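Tetracycline Repressor, class A (Pseudomonas sp., PDB 5MRU) represses the tetracycline resistance gene tetA by binding its operator through a helix-turn-helix domain, and loses affinity for this DNA when it binds tetracycline. Local coordinates at the interface of chains A and B. Numbering follows the deposited sequence. Chains: chain A/B, Tetracycline Repressor, class A.

Contact 1: the interface of chains A and B. Residues chain A 132, 194, 197-198, 201; chain B 193, 196-197.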
ATOM      1  N   ASN A 132      -6.180  11.506  11.344  1.00 81.44           N
ATOM      2  CA  ASN A 132      -5.059  10.567  11.467  1.00 81.92           C
ATOM      3  C   ASN A 132      -5.461   9.110  11.676  1.00 76.58           C
ATOM      4  O   ASN A 132      -4.847   8.218  11.109  1.00 74.10           O
ATOM      5  CB  ASN A 132      -4.098  10.969  12.593  1.00 89.42           C
ATOM      6  CG  ASN A 132      -2.852  10.079  12.639  1.00 89.74           C
ATOM      7  OD1 ASN A 132      -2.657   9.291  13.568  1.00 91.20           O
ATOM      8  ND2 ASN A 132      -2.026  10.183  11.609  1.00 89.81           N
ATOM      9  N   ILE A 194      -2.682  -0.790  15.828  1.00 59.01           N
ATOM     10  CA  ILE A 194      -3.103   0.543  15.457  1.00 61.01           C
ATOM     11  C   ILE A 194      -4.195   1.059  16.375  1.00 61.58           C
ATOM     12  O   ILE A 194      -4.186   2.217  16.748  1.00 64.73           O
ATOM     13  CB  ILE A 194      -3.534   0.603  13.977  1.00 60.32           C
ATOM     14  CG1 ILE A 194      -2.284   0.834  13.106  1.00 62.33           C
ATOM     15  CG2 ILE A 194      -4.600   1.683  13.743  1.00 61.33           C
ATOM     16  CD1 ILE A 194      -2.488   0.553  11.627  1.00 62.36           C
ATOM     17  N   GLY A 197      -2.684   2.311  19.859  1.00 78.66           N
ATOM     18  CA  GLY A 197      -2.003   3.604  19.818  1.00 79.51           C
ATOM     19  C   GLY A 197      -2.931   4.799  19.679  1.00 76.66           C
ATOM     20  O   GLY A 197      -2.582   5.897  20.088  1.00 80.59           O
ATOM     21  N   LEU A 198      -4.100   4.596  19.083  1.00 71.47           N
ATOM     22  CA  LEU A 198      -5.114   5.645  19.034  1.00 72.79           C
ATOM     23  C   LEU A 198      -5.789   5.823  20.382  1.00 76.63           C
ATOM     24  O   LEU A 198      -6.089   6.952  20.775  1.00 80.88           O
ATOM     25  CB  LEU A 198      -6.185   5.310  18.010  1.00 70.73           C
ATOM     26  CG  LEU A 198      -5.691   5.237  16.572  1.00 69.13           C
ATOM     27  CD1 LEU A 198      -6.711   4.459  15.757  1.00 67.97           C
ATOM     28  CD2 LEU A 198      -5.452   6.629  15.997  1.00 71.91           C
ATOM     29  N   ARG A 201      -5.222   8.454  22.999  1.00 86.68           N
ATOM     30  CA  ARG A 201      -5.741   9.835  22.959  1.00 90.49           C
ATOM     31  C   ARG A 201      -7.270   9.977  22.765  1.00 89.59           C
ATOM     32  O   ARG A 201      -7.755  11.061  22.384  1.00 89.53           O
ATOM     33  CB  ARG A 201      -4.969  10.640  21.906  1.00 92.07           C
ATOM     34  CG  ARG A 201      -5.036  10.067  20.498  1.00 89.24           C
ATOM     35  CD  ARG A 201      -3.790  10.382  19.677  1.00 91.60           C
ATOM     36  NE  ARG A 201      -2.753   9.349  19.806  1.00 91.03           N
ATOM     37  CZ  ARG A 201      -1.660   9.258  19.040  1.00 92.37           C
ATOM     38  NH1 ARG A 201      -0.791   8.268  19.252  1.00 92.51           N
ATOM     39  NH2 ARG A 201      -1.421  10.141  18.065  1.00 94.23           N
TER
ATOM     40  N   VAL B 193       1.435   6.786  16.042  1.00 61.48           N
ATOM     41  CA  VAL B 193       0.378   5.927  16.566  1.00 62.78           C
ATOM     42  C   VAL B 193       0.821   4.462  16.579  1.00 61.23           C
ATOM     43  O   VAL B 193       0.631   3.728  17.550  1.00 63.19           O
ATOM     44  CB  VAL B 193      -0.875   6.050  15.707  1.00 63.37           C
ATOM     45  CG1 VAL B 193      -1.918   5.034  16.145  1.00 68.33           C
ATOM     46  CG2 VAL B 193      -1.409   7.465  15.764  1.00 66.37           C
ATOM     47  N   ASP B 196       3.220   3.639  19.396  1.00 73.35           N
ATOM     48  CA  ASP B 196       2.572   3.646  20.704  1.00 79.08           C
ATOM     49  C   ASP B 196       1.939   2.263  20.968  1.00 80.98           C
ATOM     50  O   ASP B 196       2.264   1.596  21.958  1.00 85.40           O
ATOM     51  CB  ASP B 196       1.520   4.768  20.806  1.00 80.85           C
ATOM     52  CG  ASP B 196       2.135   6.179  20.826  1.00 81.02           C
ATOM     53  OD1 ASP B 196       3.353   6.334  20.619  1.00 78.88           O
ATOM     54  OD2 ASP B 196       1.380   7.142  21.042  1.00 83.58           O
ATOM     55  N   GLY B 197       1.074   1.816  20.062  1.00 78.66           N
ATOM     56  CA  GLY B 197       0.388   0.536  20.232  1.00 79.51           C
ATOM     57  C   GLY B 197       1.314  -0.654  20.414  1.00 76.66           C
ATOM     58  O   GLY B 197       0.925  -1.648  21.009  1.00 80.59           O
TER
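This is a helix-to-helix dimer interface, part of the four-helix bundle by which repressors of the TetR family pair through their C-terminal domains; it holds the two subunits of the homodimer together. B:Val193, on helix 183-199, enters a shallow groove formed by the same helix of chain A and the segment that follows it. Its two methyl groups do separate work. CG1, anti to the backbone N (chi1 173°), points at the chain A helix, where it lies 3.7 Å from A:Ile194 O and 3.8 Å from A:Leu198 CG, crossing the leucine side chain at a slant. CG2 rests against one face of the A:Arg201 guanidinium, 3.7 Å from CZ and displaced toward the gap between NH1 and NH2. A:Arg201 bends at chi3 (90°), which turns its flat end across the valine and toward B:Asp196. There NH1 makes a salt bridge with B:Asp196 OD2 at 3.0 Å, on the guanidinium side opposite the valine methyl. The carboxylate is tilted 48° from the guanidinium and no N-H is aimed at it, making this an electrostatic pairing and not a hydrogen bond. NH1 is also weakly bonded to A:Gly197 O, which ties the arginine back to its own helix end. Beside the salt bridge the helices meet closely, A:Gly197 CA being 3.9 Å from B:Gly197 CA and 3.8 Å from B:Asp196 CB, with no side chain between the glycines.

Contact 2: the interface of chains A and B. Residues chain A 23, 98; chain B 23, 98.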
ATOM      1  N   ASP A  23      -3.454  -3.757 -15.628  1.00 38.63           N
ATOM      2  CA  ASP A  23      -2.507  -3.545 -16.743  1.00 43.27           C
ATOM      3  C   ASP A  23      -3.120  -3.892 -18.093  1.00 45.09           C
ATOM      4  O   ASP A  23      -2.868  -3.208 -19.076  1.00 50.72           O
ATOM      5  CB  ASP A  23      -1.205  -4.368 -16.572  1.00 48.15           C
ATOM      6  CG  ASP A  23      -0.486  -4.122 -15.234  1.00 49.35           C
ATOM      7  OD1 ASP A  23      -0.817  -3.200 -14.471  1.00 49.41           O
ATOM      8  OD2 ASP A  23       0.428  -4.881 -14.907  1.00 56.29           O
ATOM      9  N   ARG A  98      -4.587  -1.448  -5.606  1.00 28.91           N
ATOM     10  CA  ARG A  98      -3.766  -0.677  -6.460  1.00 30.25           C
ATOM     11  C   ARG A  98      -4.644   0.356  -7.078  1.00 31.80           C
ATOM     12  O   ARG A  98      -4.281   1.510  -7.201  1.00 32.47           O
ATOM     13  CB  ARG A  98      -3.213  -1.570  -7.552  1.00 33.68           C
ATOM     14  CG  ARG A  98      -2.026  -0.965  -8.218  1.00 40.45           C
ATOM     15  CD  ARG A  98      -1.525  -1.853  -9.332  1.00 43.30           C
ATOM     16  NE  ARG A  98      -1.225  -1.059 -10.518  1.00 44.40           N
ATOM     17  CZ  ARG A  98      -1.185  -1.574 -11.730  1.00 46.92           C
ATOM     18  NH1 ARG A  98      -0.916  -0.809 -12.773  1.00 50.76           N
ATOM     19  NH2 ARG A  98      -1.409  -2.863 -11.898  1.00 48.07           N
TER
ATOM     20  N   ASP B  23       4.719   0.515 -15.740  1.00 38.63           N
ATOM     21  CA  ASP B  23       3.862   0.071 -16.860  1.00 43.27           C
ATOM     22  C   ASP B  23       4.584   0.141 -18.200  1.00 45.09           C
ATOM     23  O   ASP B  23       4.405  -0.732 -19.039  1.00 50.72           O
ATOM     24  CB  ASP B  23       2.557   0.901 -16.965  1.00 48.15           C
ATOM     25  CG  ASP B  23       1.732   0.927 -15.667  1.00 49.35           C
ATOM     26  OD1 ASP B  23       1.993   0.184 -14.708  1.00 49.41           O
ATOM     27  OD2 ASP B  23       0.801   1.730 -15.575  1.00 56.29           O
ATOM     28  N   ARG B  98       5.031   0.310  -5.400  1.00 28.91           N
ATOM     29  CA  ARG B  98       4.274  -0.626  -6.141  1.00 30.25           C
ATOM     30  C   ARG B  98       5.190  -1.755  -6.463  1.00 31.80           C
ATOM     31  O   ARG B  98       4.829  -2.914  -6.376  1.00 32.47           O
ATOM     32  CB  ARG B  98       3.817   0.021  -7.433  1.00 33.68           C
ATOM     33  CG  ARG B  98       2.682  -0.717  -8.054  1.00 40.45           C
ATOM     34  CD  ARG B  98       2.279  -0.079  -9.362  1.00 43.30           C
ATOM     35  NE  ARG B  98       2.068  -1.102 -10.381  1.00 44.40           N
ATOM     36  CZ  ARG B  98       2.129  -0.846 -11.671  1.00 46.92           C
ATOM     37  NH1 ARG B  98       1.938  -1.809 -12.555  1.00 50.76           N
ATOM     38  NH2 ARG B  98       2.376   0.384 -12.082  1.00 48.07           N
TER
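A:Asp23 OD1, a carboxylate oxygen near the end of helix 7-24, is gripped by guanidinium groups of both subunits. From its own chain, A:Arg98 meets it end-on with both terminal nitrogens, NH2 donating a hydrogen bond of 2.7 Å and NH1 one of 2.9 Å to OD1. The oxygen lies close to the guanidinium plane, at its edge. The two donors reach it differently: NH1 comes nearly in line with the CG-OD1 bond, whereas NH2 arrives on the syn side, 30° out of the carboxylate plane. From the other subunit, B:Arg98 NH1 adds a longer salt bridge of 3.6 Å to A:Asp23 OD1, its guanidinium turned steeply against the carboxylate. The two-fold axis repeats all of this around B:Asp23. Alongside the pair of aspartates, on the side of the core, the guanidinium groups of A:Arg98 and B:Arg98 stack face to face, 6° from parallel, with the two CZ atoms 3.4 Å apart and each NH1 lying over the rim of the opposite group. Each arginine leaves its short helix 96-100 with CG anti to the backbone N (chi1 -162°), then bends at chi3 to lay its flat end against its partner. The two OD1 atoms of A:Asp23 and B:Asp23 are 4.4 Å apart, and the stacked guanidiniums probably offset the charge that this brings together. The cluster joins the DNA-binding domain of each subunit to the drug-binding core and to the other subunit, and may thereby influence how the DNA-reading heads are placed in the anhydrotetracycline-bound repressor.

Contact 1 and contact 2 lie at opposite ends of the same two-fold dimer interface, the centres of their C-alpha atoms about 31 Å apart, and have no residue or helix in common. Contact 1 is built on helix 183-199 of both chains and the segment just after it in chain A, at the end far from DNA, mixing apolar packing with a charged pair. Contact 2 is built of charged side chains and joins helix 7-24 with helix 96-100, whose A:His100 belongs to the drug pocket. The first is thus suited to holding the cores paired, while the second lies where drug binding could be passed on to the DNA-binding domains.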